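PDB 5JA1: enterobactin biosynthesis protein YbdZ from Escherichia coli, which takes part in biosynthesis of the siderophore enterobactin, being required for amino-acid adenylation in non-ribosomal peptide synthesis and playing a role in the catalytic function of EntF. Local coordinates for residues 18-23 with 40-45; 24-29 with 53-58; 14-19 with 46-51; 7-12 with 28-33. All coordinates share one frame; numbering follows the deposited sequence.

Interactions 1 and 3 share strand 16-20, the middle strand of an antiparallel sheet in the order 26-30, 16-20, 40-42, and interactions 2 and 4 share strand 26-30. Interaction 1 pairs the middle strand with the edge strand 40-42 by backbone hydrogen bonds and is only partly buried. Interaction 3, also partly buried, adds one more strand-like pair and then brings in the start of helix 48-58. Interaction 2 is the apolar core between that helix and strand 26-30, about 4 Å from the chain centre, and relies on side-chain packing, without hydrogen bonds between its segments. Interaction 4, centred about 11 Å out, presses the loop 7-12 on the end of strand 26-30, beside the chain of another protein.

Interaction 1. Residues 18-23 with 40-45; sequences ILRNAQ and DIVCQP
Ile18 and Cys43 face each other on the side of the sheet turned to helix 48-58. From the backbone outward, Ile18 CB lies 3.8 Å from Cys43 CB. Ile18 CG1, anti to the carbonyl carbon (chi1 -58°), stays beside that same Cys43 CB at 3.9 Å, and the extended tip CD1 is still only 4.1 Å from it, so the CB-CG1-CD1 branch runs past one methylene; its outer atoms continue to Cys51 and Trp54 of the helix. The backbone explains the pairing: Ile18 O accepts from Val42 N at 2.8 Å and, weakly, from Cys43 N at 3.3 Å, while Ile18 N gives a weak bond to Cys43 O. Beyond this point the register shifts by one residue. Leu19 and Ile41 lie side by side on the opposite face, Leu19 CD2 to Ile41 CG1 3.9 Å, and Arg20 and Asp40 exchange two backbone bonds, the one from Asp40 N to Arg20 O being 2.9 Å. Their side chains share the Ile18 face, where Arg20 CB also touches Val42 CG2 at 3.6 Å. Two residues opposite one define a classic beta bulge, here in the antiparallel pairing that joins edge strand 40-42 to middle strand 16-20 and completes the three-stranded MbtH-like sheet.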
loop_
_atom_site.group_PDB
_atom_site.type_symbol
_atom_site.label_atom_id
_atom_site.label_comp_id
_atom_site.label_asym_id
_atom_site.label_seq_id
_atom_site.Cartn_x
_atom_site.Cartn_y
_atom_site.Cartn_z
ATOM N N ILE B 18 -23.258 19.575 12.766
ATOM C CA ILE B 18 -22.752 18.697 13.813
ATOM C C ILE B 18 -23.918 17.845 14.289
ATOM O O ILE B 18 -24.892 18.369 14.844
ATOM C CB ILE B 18 -22.115 19.474 14.974
ATOM C CG1 ILE B 18 -20.972 20.348 14.455
ATOM C CG2 ILE B 18 -21.603 18.510 16.034
ATOM C CD1 ILE B 18 -20.149 21.001 15.543
ATOM N N LEU B 19 -23.826 16.541 14.056
ATOM C CA LEU B 19 -24.900 15.603 14.339
ATOM C C LEU B 19 -24.559 14.754 15.558
ATOM O O LEU B 19 -23.404 14.676 15.985
ATOM C CB LEU B 19 -25.167 14.704 13.128
ATOM C CG LEU B 19 -25.267 15.406 11.768
ATOM C CD1 LEU B 19 -25.609 14.401 10.682
ATOM C CD2 LEU B 19 -26.285 16.537 11.797
ATOM N N ARG B 20 -25.585 14.113 16.113
ATOM C CA ARG B 20 -25.426 13.311 17.318
ATOM C C ARG B 20 -26.404 12.148 17.281
ATOM O O ARG B 20 -27.585 12.340 16.978
ATOM C CB ARG B 20 -25.656 14.155 18.577
ATOM C CG ARG B 20 -25.553 13.380 19.877
ATOM C CD ARG B 20 -25.982 14.233 21.059
ATOM N NE ARG B 20 -25.798 13.537 22.329
ATOM C CZ ARG B 20 -26.698 12.725 22.876
ATOM N NH1 ARG B 20 -27.852 12.501 22.263
ATOM N NH2 ARG B 20 -26.443 12.135 24.035
ATOM N N ASN B 21 -25.915 10.951 17.596
ATOM C CA ASN B 21 -26.735 9.752 17.597
ATOM C C ASN B 21 -27.224 9.455 19.015
ATOM O O ASN B 21 -27.049 10.254 19.940
ATOM C CB ASN B 21 -25.956 8.577 16.999
ATOM C CG ASN B 21 -24.634 8.319 17.706
ATOM O OD1 ASN B 21 -24.425 8.735 18.846
ATOM N ND2 ASN B 21 -23.732 7.622 17.025
ATOM N N ALA B 22 -27.844 8.285 19.192
ATOM C CA ALA B 22 -28.363 7.914 20.505
ATOM C C ALA B 22 -27.244 7.606 21.490
ATOM O O ALA B 22 -27.415 7.800 22.699
ATOM C CB ALA B 22 -29.302 6.714 20.378
ATOM N N GLN B 23 -26.098 7.136 21.000
ATOM C CA GLN B 23 -24.960 6.798 21.845
ATOM C C GLN B 23 -24.101 8.005 22.199
ATOM O O GLN B 23 -22.972 7.828 22.674
ATOM C CB GLN B 23 -24.101 5.728 21.165
ATOM C CG GLN B 23 -24.846 4.440 20.866
ATOM C CD GLN B 23 -25.372 3.764 22.119
ATOM O OE1 GLN B 23 -24.720 3.774 23.164
ATOM N NE2 GLN B 23 -26.560 3.180 22.021
ATOM N N ASP B 40 -29.377 13.401 15.023
ATOM C CA ASP B 40 -30.037 14.668 15.295
ATOM C C ASP B 40 -29.088 15.822 15.005
ATOM O O ASP B 40 -27.889 15.737 15.281
ATOM C CB ASP B 40 -30.508 14.750 16.749
ATOM C CG ASP B 40 -31.592 13.743 17.070
ATOM O OD1 ASP B 40 -32.177 13.172 16.125
ATOM O OD2 ASP B 40 -31.865 13.532 18.271
ATOM N N ILE B 41 -29.633 16.901 14.451
ATOM C CA ILE B 41 -28.841 18.104 14.230
ATOM C C ILE B 41 -28.637 18.801 15.568
ATOM O O ILE B 41 -29.601 19.106 16.280
ATOM C CB ILE B 41 -29.518 19.037 13.217
ATOM C CG1 ILE B 41 -29.770 18.316 11.890
ATOM C CG2 ILE B 41 -28.676 20.289 13.000
ATOM C CD1 ILE B 41 -31.160 17.715 11.769
ATOM N N VAL B 42 -27.381 19.049 15.921
ATOM C CA VAL B 42 -27.038 19.772 17.139
ATOM C C VAL B 42 -26.631 21.206 16.836
ATOM O O VAL B 42 -27.136 22.147 17.448
ATOM C CB VAL B 42 -25.926 19.025 17.909
ATOM C CG1 VAL B 42 -25.513 19.815 19.134
ATOM C CG2 VAL B 42 -26.401 17.641 18.302
ATOM N N CYS B 43 -25.717 21.391 15.888
ATOM C CA CYS B 43 -25.266 22.709 15.470
ATOM C C CYS B 43 -25.627 22.937 14.012
ATOM O O CYS B 43 -25.576 22.012 13.195
ATOM C CB CYS B 43 -23.751 22.871 15.654
ATOM S SG CYS B 43 -23.220 23.242 17.337
ATOM N N GLN B 44 -26.005 24.173 13.694
ATOM C CA GLN B 44 -26.191 24.571 12.313
ATOM C C GLN B 44 -24.830 24.638 11.620
ATOM O O GLN B 44 -23.792 24.665 12.284
ATOM C CB GLN B 44 -26.913 25.915 12.248
ATOM C CG GLN B 44 -28.279 25.913 12.926
ATOM C CD GLN B 44 -29.231 24.884 12.335
ATOM O OE1 GLN B 44 -29.197 24.603 11.136
ATOM N NE2 GLN B 44 -30.086 24.314 13.180
ATOM N N PRO B 45 -24.807 24.639 10.272
ATOM C CA PRO B 45 -23.522 24.628 9.553
ATOM C C PRO B 45 -22.549 25.720 9.978
ATOM O O PRO B 45 -22.872 26.911 9.927
ATOM C CB PRO B 45 -23.949 24.804 8.091
ATOM C CG PRO B 45 -25.284 24.154 8.031
ATOM C CD PRO B 45 -25.946 24.460 9.351
#

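Interaction 2. Residues 24-29 with 53-58; sequences GQFSLW and QWLEAH
Phe26 receives the edge of the Trp54 indole on one ring face. The six-membered ring of Trp54 and the Phe26 ring have centroids 5.3 Å apart and planes at 73°, an offset edge-to-face pair, and the nearest atoms are Trp54 CH2 and Phe26 CE1 at 3.5 Å. Leu55 meets the root of the same side chain: its CD2 lies 3.7 Å from Phe26 CB, the two side chains sliding past each other in opposite directions. The other branch of Leu55, CD1, reaches Leu28 CD2 at 3.8 Å, so one leucine fork spans two strand residues.

Further out, the Trp54 ring is positioned from its own helix. CG stands anti to the backbone N (chi1 -173°), and the His58 ring packs over one indole face, with Trp54 NE1 3.7 Å above the centre of the imidazole plane. His58 is fixed in turn by a hydrogen bond from ND1 to Trp54 O, 3.3 Å long; that oxygen also accepts from Ala57 N, so two donors share it. Ile18 of the middle strand touches Phe26, Leu28 and Trp54, and Trp59 adds a second edge-to-face partner to Phe26. An apolar side chain of another protein's chain packs on Leu55.

The short axes of strand and helix run 11.0 Å apart and nearly antiparallel, at 170°. This is the hydrophobic core of the MbtH-like fold, in which a single helix lies along one face of a three-stranded antiparallel sheet.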
loop_
_atom_site.group_PDB
_atom_site.type_symbol
_atom_site.label_atom_id
_atom_site.label_comp_id
_atom_site.label_asym_id
_atom_site.label_seq_id
_atom_site.Cartn_x
_atom_site.Cartn_y
_atom_site.Cartn_z
ATOM N N GLY B 24 -24.599 9.218 21.980
ATOM C CA GLY B 24 -23.839 10.406 22.333
ATOM C C GLY B 24 -22.572 10.594 21.533
ATOM O O GLY B 24 -21.588 11.128 22.056
ATOM N N GLN B 25 -22.563 10.163 20.278
ATOM C CA GLN B 25 -21.412 10.335 19.406
ATOM C C GLN B 25 -21.687 11.455 18.412
ATOM O O GLN B 25 -22.820 11.647 17.965
ATOM C CB GLN B 25 -21.082 9.038 18.667
ATOM C CG GLN B 25 -20.560 7.935 19.576
ATOM C CD GLN B 25 -20.425 6.605 18.863
ATOM O OE1 GLN B 25 -21.162 6.314 17.923
ATOM N NE2 GLN B 25 -19.476 5.789 19.309
ATOM N N PHE B 26 -20.637 12.198 18.074
ATOM C CA PHE B 26 -20.755 13.381 17.236
ATOM C C PHE B 26 -20.120 13.138 15.875
ATOM O O PHE B 26 -19.029 12.568 15.775
ATOM C CB PHE B 26 -20.110 14.596 17.907
ATOM C CG PHE B 26 -20.869 15.093 19.100
ATOM C CD1 PHE B 26 -21.976 15.909 18.939
ATOM C CD2 PHE B 26 -20.484 14.738 20.380
ATOM C CE1 PHE B 26 -22.681 16.364 20.033
ATOM C CE2 PHE B 26 -21.184 15.192 21.478
ATOM C CZ PHE B 26 -22.284 16.006 21.304
ATOM N N SER B 27 -20.818 13.574 14.832
ATOM C CA SER B 27 -20.357 13.464 13.459
ATOM C C SER B 27 -20.594 14.783 12.741
ATOM O O SER B 27 -21.662 15.388 12.872
ATOM C CB SER B 27 -21.083 12.338 12.718
ATOM O OG SER B 27 -20.808 12.386 11.328
ATOM N N LEU B 28 -19.589 15.227 11.994
ATOM C CA LEU B 28 -19.773 16.343 11.084
ATOM C C LEU B 28 -20.483 15.859 9.827
ATOM O O LEU B 28 -20.285 14.727 9.376
ATOM C CB LEU B 28 -18.429 16.967 10.713
ATOM C CG LEU B 28 -17.534 17.446 11.855
ATOM C CD1 LEU B 28 -16.250 18.045 11.303
ATOM C CD2 LEU B 28 -18.268 18.449 12.732
ATOM N N TRP B 29 -21.329 16.719 9.268
ATOM C CA TRP B 29 -21.979 16.404 8.010
ATOM C C TRP B 29 -21.901 17.624 7.100
ATOM O O TRP B 29 -22.284 18.732 7.514
ATOM C CB TRP B 29 -23.437 15.973 8.200
ATOM C CG TRP B 29 -23.973 15.278 6.991
ATOM C CD1 TRP B 29 -24.866 15.776 6.087
ATOM C CD2 TRP B 29 -23.624 13.967 6.532
ATOM N NE1 TRP B 29 -25.107 14.848 5.102
ATOM C CE2 TRP B 29 -24.355 13.729 5.351
ATOM C CE3 TRP B 29 -22.770 12.968 7.010
ATOM C CZ2 TRP B 29 -24.259 12.534 4.641
ATOM C CZ3 TRP B 29 -22.674 11.780 6.302
ATOM C CH2 TRP B 29 -23.415 11.574 5.131
ATOM N N GLN B 53 -13.903 24.168 17.494
ATOM C CA GLN B 53 -14.010 24.864 18.771
ATOM C C GLN B 53 -15.216 24.375 19.568
ATOM O O GLN B 53 -15.156 24.282 20.799
ATOM C CB GLN B 53 -14.089 26.371 18.520
ATOM C CG GLN B 53 -14.096 27.235 19.763
ATOM C CD GLN B 53 -14.093 28.711 19.420
ATOM O OE1 GLN B 53 -14.052 29.085 18.249
ATOM N NE2 GLN B 53 -14.136 29.559 20.442
ATOM N N TRP B 54 -16.314 24.047 18.881
ATOM C CA TRP B 54 -17.497 23.545 19.573
ATOM C C TRP B 54 -17.279 22.128 20.086
ATOM O O TRP B 54 -17.664 21.804 21.216
ATOM C CB TRP B 54 -18.708 23.597 18.639
ATOM C CG TRP B 54 -20.007 23.264 19.311
ATOM C CD1 TRP B 54 -20.916 24.146 19.816
ATOM C CD2 TRP B 54 -20.544 21.955 19.549
ATOM N NE1 TRP B 54 -21.984 23.471 20.353
ATOM C CE2 TRP B 54 -21.780 22.124 20.204
ATOM C CE3 TRP B 54 -20.099 20.658 19.274
ATOM C CZ2 TRP B 54 -22.575 21.047 20.588
ATOM C CZ3 TRP B 54 -20.890 19.589 19.656
ATOM C CH2 TRP B 54 -22.114 19.791 20.305
ATOM N N LEU B 55 -16.665 21.269 19.268
ATOM C CA LEU B 55 -16.503 19.866 19.641
ATOM C C LEU B 55 -15.559 19.707 20.826
ATOM O O LEU B 55 -15.777 18.848 21.687
ATOM C CB LEU B 55 -16.004 19.064 18.439
ATOM C CG LEU B 55 -17.046 18.769 17.360
ATOM C CD1 LEU B 55 -16.377 18.476 16.027
ATOM C CD2 LEU B 55 -17.914 17.600 17.786
ATOM N N GLU B 56 -14.509 20.528 20.895
ATOM C CA GLU B 56 -13.563 20.425 22.000
ATOM C C GLU B 56 -14.165 20.866 23.329
ATOM O O GLU B 56 -13.593 20.565 24.382
ATOM C CB GLU B 56 -12.306 21.242 21.694
ATOM C CG GLU B 56 -11.403 20.605 20.648
ATOM C CD GLU B 56 -10.215 21.474 20.283
ATOM O OE1 GLU B 56 -10.190 22.653 20.694
ATOM O OE2 GLU B 56 -9.305 20.976 19.585
ATOM N N ALA B 57 -15.306 21.560 23.308
ATOM C CA ALA B 57 -15.945 22.037 24.525
ATOM C C ALA B 57 -17.204 21.269 24.903
ATOM O O ALA B 57 -17.716 21.467 26.011
ATOM C CB ALA B 57 -16.289 23.528 24.396
ATOM N N HIS B 58 -17.719 20.405 24.027
ATOM C CA HIS B 58 -18.959 19.689 24.293
ATOM C C HIS B 58 -18.830 18.174 24.211
ATOM O O HIS B 58 -19.815 17.472 24.470
ATOM C CB HIS B 58 -20.060 20.156 23.329
ATOM C CG HIS B 58 -20.613 21.507 23.657
ATOM N ND1 HIS B 58 -19.912 22.673 23.437
ATOM C CD2 HIS B 58 -21.799 21.878 24.196
ATOM C CE1 HIS B 58 -20.643 23.703 23.823
ATOM N NE2 HIS B 58 -21.792 23.248 24.288
#

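Interaction 3. Residues 14-19 with 46-51; sequences GAFYIL and QSQASC
Phe16 and Gln46 form a hydrogen-bonded antiparallel pair. The bond from Phe16 N to Gln46 O measures 3.1 Å and the return bond from Gln46 N to Phe16 O 3.0 Å. The same Gln46 O lies 3.3 Å from Ala15 CA, a CA-H...O contact that supplements the pair.

Apolar contact follows where the chain enters the helix. Cys51 SG sits between two strand side chains, 4.0 Å from Phe16 CB and 3.9 Å from Ile18 CD1. Beyond CB the Phe16 ring leads away from the sulfur and meets the side chain of Gln48, whose CD is 3.8 Å from Phe16 CE2. Ring and amide planes stand 55° apart. Gln48 gets there because its chain bends at CG (chi2 85°). On the strand side the ring touches Pro30. An alanine at Phe16 would probably leave the Gln48 amide without its ring partner and open a gap beside Pro30, the backbone pair being unaffected in its atoms.

A water may provide a third, doubtful link: it donates to Gly14 O at 2.9 Å, but its distance to Gln48 N is too short to be relied on.

Ser47 occupies the N-cap position and its carbonyl takes the helical bond from Cys51 N at 2.9 Å. A strand pair followed, after the single N-cap residue Ser47, by helix 48-58 is thus the junction that sets this helix over the MbtH-like sheet.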
loop_
_atom_site.group_PDB
_atom_site.type_symbol
_atom_site.label_atom_id
_atom_site.label_comp_id
_atom_site.label_asym_id
_atom_site.label_seq_id
_atom_site.Cartn_x
_atom_site.Cartn_y
_atom_site.Cartn_z
ATOM N N GLY B 14 -15.548 24.594 3.567
ATOM C CA GLY B 14 -16.867 24.003 3.637
ATOM C C GLY B 14 -17.559 24.264 4.962
ATOM O O GLY B 14 -16.930 24.480 5.998
ATOM N N ALA B 15 -18.886 24.249 4.911
ATOM C CA ALA B 15 -19.729 24.338 6.093
ATOM C C ALA B 15 -20.189 22.941 6.490
ATOM O O ALA B 15 -20.370 22.065 5.640
ATOM C CB ALA B 15 -20.938 25.241 5.841
ATOM N N PHE B 16 -20.374 22.737 7.791
ATOM C CA PHE B 16 -20.671 21.407 8.307
ATOM C C PHE B 16 -21.689 21.480 9.432
ATOM O O PHE B 16 -21.534 22.274 10.364
ATOM C CB PHE B 16 -19.399 20.719 8.815
ATOM C CG PHE B 16 -18.378 20.468 7.746
ATOM C CD1 PHE B 16 -18.434 19.321 6.973
ATOM C CD2 PHE B 16 -17.359 21.377 7.517
ATOM C CE1 PHE B 16 -17.491 19.085 5.986
ATOM C CE2 PHE B 16 -16.415 21.148 6.534
ATOM C CZ PHE B 16 -16.480 20.001 5.768
ATOM N N TYR B 17 -22.724 20.646 9.342
ATOM C CA TYR B 17 -23.551 20.363 10.501
ATOM C C TYR B 17 -22.737 19.607 11.545
ATOM O O TYR B 17 -21.670 19.054 11.263
ATOM C CB TYR B 17 -24.766 19.511 10.124
ATOM C CG TYR B 17 -25.737 20.121 9.140
ATOM C CD1 TYR B 17 -26.817 20.876 9.579
ATOM C CD2 TYR B 17 -25.599 19.907 7.775
ATOM C CE1 TYR B 17 -27.718 21.421 8.685
ATOM C CE2 TYR B 17 -26.497 20.449 6.873
ATOM C CZ TYR B 17 -27.553 21.205 7.333
ATOM O OH TYR B 17 -28.446 21.745 6.436
ATOM N N ILE B 18 -23.258 19.575 12.766
ATOM C CA ILE B 18 -22.752 18.697 13.813
ATOM C C ILE B 18 -23.918 17.845 14.289
ATOM O O ILE B 18 -24.892 18.369 14.844
ATOM C CB ILE B 18 -22.115 19.474 14.974
ATOM C CG1 ILE B 18 -20.972 20.348 14.455
ATOM C CG2 ILE B 18 -21.603 18.510 16.034
ATOM C CD1 ILE B 18 -20.149 21.001 15.543
ATOM N N LEU B 19 -23.826 16.541 14.056
ATOM C CA LEU B 19 -24.900 15.603 14.339
ATOM C C LEU B 19 -24.559 14.754 15.558
ATOM O O LEU B 19 -23.404 14.676 15.985
ATOM C CB LEU B 19 -25.167 14.704 13.128
ATOM C CG LEU B 19 -25.267 15.406 11.768
ATOM C CD1 LEU B 19 -25.609 14.401 10.682
ATOM C CD2 LEU B 19 -26.285 16.537 11.797
ATOM N N GLN B 46 -21.352 25.314 10.396
ATOM C CA GLN B 46 -20.303 26.217 10.850
ATOM C C GLN B 46 -19.024 25.939 10.067
ATOM O O GLN B 46 -18.959 25.024 9.241
ATOM C CB GLN B 46 -20.046 26.066 12.353
ATOM C CG GLN B 46 -21.214 26.446 13.242
ATOM C CD GLN B 46 -21.000 26.009 14.677
ATOM O OE1 GLN B 46 -20.069 25.260 14.974
ATOM N NE2 GLN B 46 -21.859 26.475 15.575
ATOM N N SER B 47 -17.991 26.730 10.351
ATOM C CA SER B 47 -16.710 26.588 9.678
ATOM C C SER B 47 -15.968 25.350 10.182
ATOM O O SER B 47 -16.360 24.702 11.157
ATOM C CB SER B 47 -15.855 27.837 9.892
ATOM O OG SER B 47 -14.554 27.666 9.357
ATOM N N GLN B 48 -14.870 25.026 9.492
ATOM C CA GLN B 48 -14.029 23.910 9.912
ATOM C C GLN B 48 -13.436 24.164 11.293
ATOM O O GLN B 48 -13.415 23.267 12.143
ATOM C CB GLN B 48 -12.919 23.679 8.885
ATOM C CG GLN B 48 -12.269 22.311 8.962
ATOM C CD GLN B 48 -13.037 21.258 8.187
ATOM O OE1 GLN B 48 -13.256 21.394 6.984
ATOM N NE2 GLN B 48 -13.452 20.201 8.875
ATOM N N ALA B 49 -12.960 25.387 11.536
ATOM C CA ALA B 49 -12.403 25.739 12.835
ATOM C C ALA B 49 -13.477 26.059 13.866
ATOM O O ALA B 49 -13.214 25.950 15.068
ATOM C CB ALA B 49 -11.450 26.930 12.698
ATOM N N SER B 50 -14.674 26.456 13.425
ATOM C CA SER B 50 -15.765 26.676 14.368
ATOM C C SER B 50 -16.294 25.353 14.907
ATOM O O SER B 50 -16.617 25.246 16.096
ATOM C CB SER B 50 -16.886 27.475 13.701
ATOM O OG SER B 50 -16.416 28.734 13.250
ATOM N N CYS B 51 -16.391 24.335 14.047
ATOM C CA CYS B 51 -16.750 23.000 14.514
ATOM C C CYS B 51 -15.688 22.434 15.447
ATOM O O CYS B 51 -16.019 21.725 16.404
ATOM C CB CYS B 51 -16.959 22.062 13.326
ATOM S SG CYS B 51 -18.413 22.438 12.321
HETATM O O HOH W 1 -14.609 25.817 7.117
#

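Interaction 4. Residues 7-12 with 28-33; sequences NPFDDP and LWPQQC
Phe9 lays the far end of its ring against Leu28 O and the Pro30 ring, at the end of strand 26-30. Leu28 O lies 3.2 Å from Phe9 CE1, near the ring plane and at its edge, and Pro30 CD approaches Phe9 CZ obliquely at 3.5 Å. Leu28 CB follows, 4.0 Å from Phe9 CE1. Pro30 CD is shared between two aromatic groups, for it also sits 3.6 Å above the Trp29 ring plane, offset toward the rim. This is the dense part of the contact.

The rest is thinner. Toward the turn that closes the segment, type I from Pro30 to Cys33, the touch reduces to Pro8 CB against Gln32 NE2 at 3.8 Å. Gln32, partly exposed and bent at chi2 (-83°), also packs on a polar side chain of another protein's chain.

The loop is shaped from within: Asn7 OD1 accepts a nearly straight bond from Phe9 N, 3.3 Å at 175°, an Asx turn, and Asn7 O takes Asp10 N. An alanine in place of Phe9 would probably open a gap between the loop and Pro30 and strip the ring edge from Leu28 O, while the Asx-turn bond could remain.

Outside the two segments, Asp10 pairs in a salt bridge with a basic side chain on the chain of another protein, to which Leu28 also has backbone bonds. The chemistry is consistent with a loop seated on the sheet by ring packing, without hydrogen bonds between the segments, on a surface that the other protein meets through both polar and apolar contacts.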
loop_
_atom_site.group_PDB
_atom_site.type_symbol
_atom_site.label_atom_id
_atom_site.label_comp_id
_atom_site.label_asym_id
_atom_site.label_seq_id
_atom_site.Cartn_x
_atom_site.Cartn_y
_atom_site.Cartn_z
ATOM N N ASN B 7 -12.247 14.795 -1.369
ATOM C CA ASN B 7 -13.171 14.427 -0.301
ATOM C C ASN B 7 -13.897 15.670 0.210
ATOM O O ASN B 7 -13.250 16.691 0.485
ATOM C CB ASN B 7 -12.401 13.749 0.832
ATOM C CG ASN B 7 -13.281 12.880 1.715
ATOM O OD1 ASN B 7 -14.401 13.250 2.061
ATOM N ND2 ASN B 7 -12.767 11.714 2.090
ATOM N N PRO B 8 -15.230 15.636 0.342
ATOM C CA PRO B 8 -15.950 16.829 0.822
ATOM C C PRO B 8 -15.649 17.200 2.265
ATOM O O PRO B 8 -15.976 18.323 2.671
ATOM C CB PRO B 8 -17.426 16.442 0.645
ATOM C CG PRO B 8 -17.428 14.955 0.643
ATOM C CD PRO B 8 -16.159 14.565 -0.056
ATOM N N PHE B 9 -15.049 16.308 3.055
ATOM C CA PHE B 9 -14.712 16.645 4.433
ATOM C C PHE B 9 -13.377 17.366 4.553
ATOM O O PHE B 9 -13.139 18.037 5.564
ATOM C CB PHE B 9 -14.685 15.387 5.302
ATOM C CG PHE B 9 -16.043 14.913 5.729
ATOM C CD1 PHE B 9 -16.617 15.381 6.898
ATOM C CD2 PHE B 9 -16.740 13.992 4.966
ATOM C CE1 PHE B 9 -17.864 14.941 7.295
ATOM C CE2 PHE B 9 -17.987 13.550 5.358
ATOM C CZ PHE B 9 -18.549 14.022 6.523
ATOM N N ASP B 10 -12.506 17.243 3.555
ATOM C CA ASP B 10 -11.218 17.922 3.553
ATOM C C ASP B 10 -11.310 19.352 3.033
ATOM O O ASP B 10 -10.275 20.003 2.866
ATOM C CB ASP B 10 -10.206 17.131 2.721
ATOM C CG ASP B 10 -10.031 15.707 3.214
ATOM O OD1 ASP B 10 -10.283 15.458 4.411
ATOM O OD2 ASP B 10 -9.639 14.838 2.405
ATOM N N ASP B 11 -12.518 19.850 2.772
ATOM C CA ASP B 11 -12.710 21.197 2.248
ATOM C C ASP B 11 -12.639 22.214 3.379
ATOM O O ASP B 11 -13.568 22.306 4.192
ATOM C CB ASP B 11 -14.049 21.298 1.514
ATOM C CG ASP B 11 -14.282 22.670 0.907
ATOM O OD1 ASP B 11 -13.304 23.427 0.740
ATOM O OD2 ASP B 11 -15.449 22.985 0.588
ATOM N N PRO B 12 -11.564 23.006 3.455
ATOM C CA PRO B 12 -11.434 23.960 4.566
ATOM C C PRO B 12 -12.440 25.095 4.510
ATOM O O PRO B 12 -12.738 25.687 5.555
ATOM C CB PRO B 12 -9.999 24.478 4.415
ATOM C CG PRO B 12 -9.724 24.357 2.955
ATOM C CD PRO B 12 -10.460 23.128 2.488
ATOM N N LEU B 28 -19.589 15.227 11.994
ATOM C CA LEU B 28 -19.773 16.343 11.084
ATOM C C LEU B 28 -20.483 15.859 9.827
ATOM O O LEU B 28 -20.285 14.727 9.376
ATOM C CB LEU B 28 -18.429 16.967 10.713
ATOM C CG LEU B 28 -17.534 17.446 11.855
ATOM C CD1 LEU B 28 -16.250 18.045 11.303
ATOM C CD2 LEU B 28 -18.268 18.449 12.732
ATOM N N TRP B 29 -21.329 16.719 9.268
ATOM C CA TRP B 29 -21.979 16.404 8.010
ATOM C C TRP B 29 -21.901 17.624 7.100
ATOM O O TRP B 29 -22.284 18.732 7.514
ATOM C CB TRP B 29 -23.437 15.973 8.200
ATOM C CG TRP B 29 -23.973 15.278 6.991
ATOM C CD1 TRP B 29 -24.866 15.776 6.087
ATOM C CD2 TRP B 29 -23.624 13.967 6.532
ATOM N NE1 TRP B 29 -25.107 14.848 5.102
ATOM C CE2 TRP B 29 -24.355 13.729 5.351
ATOM C CE3 TRP B 29 -22.770 12.968 7.010
ATOM C CZ2 TRP B 29 -24.259 12.534 4.641
ATOM C CZ3 TRP B 29 -22.674 11.780 6.302
ATOM C CH2 TRP B 29 -23.415 11.574 5.131
ATOM N N PRO B 30 -21.411 17.467 5.873
ATOM C CA PRO B 30 -21.293 18.618 4.974
ATOM C C PRO B 30 -22.661 19.171 4.606
ATOM O O PRO B 30 -23.614 18.424 4.374
ATOM C CB PRO B 30 -20.566 18.043 3.752
ATOM C CG PRO B 30 -20.842 16.579 3.800
ATOM C CD PRO B 30 -20.957 16.214 5.247
ATOM N N GLN B 31 -22.743 20.503 4.563
ATOM C CA GLN B 31 -24.015 21.177 4.321
ATOM C C GLN B 31 -24.645 20.749 3.001
ATOM O O GLN B 31 -25.876 20.719 2.883
ATOM C CB GLN B 31 -23.804 22.692 4.349
ATOM C CG GLN B 31 -25.072 23.515 4.204
ATOM C CD GLN B 31 -24.790 25.002 4.122
ATOM O OE1 GLN B 31 -23.647 25.416 3.929
ATOM N NE2 GLN B 31 -25.830 25.815 4.273
ATOM N N GLN B 32 -23.829 20.395 2.011
ATOM C CA GLN B 32 -24.321 20.119 0.667
ATOM C C GLN B 32 -24.878 18.712 0.498
ATOM O O GLN B 32 -25.325 18.373 -0.604
ATOM C CB GLN B 32 -23.202 20.351 -0.353
ATOM C CG GLN B 32 -22.009 19.414 -0.217
ATOM C CD GLN B 32 -21.009 19.869 0.828
ATOM O OE1 GLN B 32 -21.342 20.627 1.742
ATOM N NE2 GLN B 32 -19.770 19.410 0.696
ATOM N N CYS B 33 -24.877 17.888 1.541
ATOM C CA CYS B 33 -25.309 16.503 1.431
ATOM C C CYS B 33 -26.599 16.276 2.209
ATOM O O CYS B 33 -26.864 16.940 3.216
ATOM C CB CYS B 33 -24.221 15.550 1.935
ATOM S SG CYS B 33 -22.671 15.669 1.012
#